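PDB 5UGR: malyl-CoA lyase/beta-methylmalyl-CoA lyase from Methylobacterium extorquens, which belongs to the HpcH/HpaI aldolase/citrate lyase family of TIM-barrel enzymes and carries a bound magnesium ion. Local coordinates for residues V38-E44 and T72-N78. Numbering follows the deposited sequence. Where two conformers were deposited one is given.
Sequences VIFLDLE and TMMIRIN
Strands 38-42 and 72-76 run parallel, their axes 30° apart, and I39 and L41 alternately give and accept backbone hydrogen bonds with T72, M74 and R76, a ladder that L43 N prolongs to R76 O beyond the strand end. Side chains alternate between the two faces. On one, the M73 side chain folds back at its second and third torsions (-53° and -57°), which lays its thioether beside I39, SD lying 3.9 Å from I39 CB; farther along, L43 CD1 packs on I75 CB, and I59 of helix 52-65 covers both residues. This is the classic beta-alpha-beta unit of a TIM barrel, with helix 52-65 as the crossover and the opposite face, that of F40, D42 and R76, turned to the barrel interior. There, in the conformer given, M74 CE rests 3.8 Å from F40 CB. R76 presents its NE edge to D42: NE reaches OD1 and NH2 reaches OD2, each at 2.8 Å and nearly straight, in the guanidinium plane but from above the carboxylate. E44 N reaches D42 OD1 from the opposite face, at 2.9 Å, closing an Asx turn. One guanidinium face receives E44 OE1, a purely electrostatic approach of 3.3 Å to R76 NE; the other meets F40 CE1. The E44 side chain lies about 4 Å from the magnesium ion, which D45, E140 and D167 bind. N78 ND2 bonds to L43 O and, more strongly, to D88.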
# COMPACT_ATOMS: atom_id res chain seq x y z
N VAL A 38 0.50 -33.02 -17.12
CA VAL A 38 1.06 -31.75 -17.58
C VAL A 38 2.52 -32.02 -17.93
O VAL A 38 3.20 -32.74 -17.21
CB VAL A 38 1.03 -30.70 -16.41
CG1 VAL A 38 1.67 -29.39 -16.83
CG2 VAL A 38 -0.39 -30.44 -15.92
N ILE A 39 2.98 -31.46 -19.04
CA ILE A 39 4.39 -31.55 -19.41
C ILE A 39 4.92 -30.15 -19.64
O ILE A 39 4.26 -29.36 -20.34
CB ILE A 39 4.62 -32.39 -20.72
CG1 ILE A 39 4.27 -33.85 -20.43
CG2 ILE A 39 6.10 -32.26 -21.18
CD1 ILE A 39 4.39 -34.78 -21.64
N PHE A 40 6.08 -29.84 -19.07
CA PHE A 40 6.78 -28.65 -19.53
C PHE A 40 8.04 -29.01 -20.25
O PHE A 40 8.81 -29.87 -19.82
CB PHE A 40 7.01 -27.57 -18.42
CG PHE A 40 8.07 -27.86 -17.40
CD1 PHE A 40 9.41 -27.63 -17.65
CD2 PHE A 40 7.70 -28.18 -16.10
CE1 PHE A 40 10.35 -27.80 -16.65
CE2 PHE A 40 8.62 -28.33 -15.09
CZ PHE A 40 9.98 -28.12 -15.38
N LEU A 41 8.18 -28.37 -21.42
CA LEU A 41 9.36 -28.45 -22.23
C LEU A 41 10.31 -27.34 -21.81
O LEU A 41 9.94 -26.13 -21.90
CB LEU A 41 8.99 -28.39 -23.71
CG LEU A 41 7.91 -29.39 -24.17
CD1 LEU A 41 7.66 -29.24 -25.67
CD2 LEU A 41 8.30 -30.85 -23.79
N ASP A 42 11.49 -27.71 -21.34
CA ASP A 42 12.33 -26.78 -20.61
C ASP A 42 13.36 -26.08 -21.51
O ASP A 42 14.09 -26.73 -22.31
CB ASP A 42 13.06 -27.58 -19.53
CG ASP A 42 13.72 -26.71 -18.46
OD1 ASP A 42 13.38 -25.49 -18.36
OD2 ASP A 42 14.58 -27.28 -17.73
N LEU A 43 13.45 -24.77 -21.36
CA LEU A 43 14.51 -23.96 -21.98
C LEU A 43 15.47 -23.40 -20.98
O LEU A 43 16.46 -22.78 -21.35
CB LEU A 43 13.86 -22.77 -22.73
CG LEU A 43 12.84 -23.19 -23.81
CD1 LEU A 43 11.55 -22.38 -23.80
CD2 LEU A 43 13.46 -23.11 -25.13
N GLU A 44 15.12 -23.56 -19.71
CA GLU A 44 15.77 -22.88 -18.58
C GLU A 44 16.77 -23.80 -17.87
O GLU A 44 17.76 -24.23 -18.50
CB GLU A 44 14.68 -22.20 -17.68
CG GLU A 44 15.24 -21.18 -16.65
CD GLU A 44 15.04 -21.49 -15.19
OE1 GLU A 44 14.60 -22.64 -14.89
OE2 GLU A 44 15.37 -20.58 -14.35
N THR A 72 -1.82 -31.09 -20.90
CA THR A 72 -1.56 -29.65 -20.80
C THR A 72 -0.08 -29.44 -21.14
O THR A 72 0.79 -29.91 -20.39
CB THR A 72 -1.89 -29.11 -19.43
OG1 THR A 72 -3.27 -29.33 -19.12
CG2 THR A 72 -1.58 -27.64 -19.30
N MET A 73 0.18 -28.72 -22.23
CA MET A 73 1.54 -28.55 -22.74
C MET A 73 2.05 -27.16 -22.41
O MET A 73 1.40 -26.13 -22.70
CB MET A 73 1.58 -28.80 -24.25
CG MET A 73 1.34 -30.25 -24.63
SD MET A 73 2.42 -31.45 -23.80
CE MET A 73 4.06 -30.83 -24.28
N MET A 74 3.24 -27.14 -21.80
CA MET A 74 3.83 -25.92 -21.26
C MET A 74 5.29 -25.79 -21.71
O MET A 74 5.92 -26.79 -22.04
CB MET A 74 3.72 -25.99 -19.72
CG MET A 74 4.07 -24.73 -18.93
SD MET A 74 3.25 -24.72 -17.31
CE MET A 74 4.02 -26.15 -16.53
N ILE A 75 5.82 -24.58 -21.67
CA ILE A 75 7.26 -24.37 -21.75
C ILE A 75 7.72 -23.63 -20.49
O ILE A 75 7.00 -22.75 -19.98
CB ILE A 75 7.67 -23.56 -22.98
CG1 ILE A 75 6.91 -22.20 -23.11
CG2 ILE A 75 7.52 -24.38 -24.25
CD1 ILE A 75 7.26 -21.28 -24.25
N ARG A 76 8.90 -24.02 -20.00
CA ARG A 76 9.57 -23.25 -18.95
C ARG A 76 10.56 -22.33 -19.68
O ARG A 76 11.57 -22.78 -20.25
CB ARG A 76 10.24 -24.05 -17.89
CG ARG A 76 10.91 -23.13 -16.84
CD ARG A 76 11.38 -23.82 -15.58
NE ARG A 76 12.40 -24.86 -15.81
CZ ARG A 76 12.91 -25.64 -14.85
NH1 ARG A 76 12.52 -25.45 -13.59
NH2 ARG A 76 13.73 -26.66 -15.12
N ILE A 77 10.17 -21.05 -19.77
CA ILE A 77 11.00 -20.03 -20.38
C ILE A 77 12.20 -19.68 -19.52
O ILE A 77 12.25 -20.01 -18.36
CB ILE A 77 10.22 -18.76 -20.77
CG1 ILE A 77 9.59 -18.09 -19.52
CG2 ILE A 77 9.11 -19.12 -21.74
CD1 ILE A 77 8.88 -16.81 -19.84
N ASN A 78 13.17 -19.02 -20.15
CA ASN A 78 14.31 -18.53 -19.41
C ASN A 78 13.94 -17.41 -18.44
O ASN A 78 12.85 -16.78 -18.55
CB ASN A 78 15.44 -18.16 -20.37
CG ASN A 78 16.21 -19.38 -20.79
OD1 ASN A 78 17.06 -19.91 -20.01
ND2 ASN A 78 15.88 -19.91 -21.97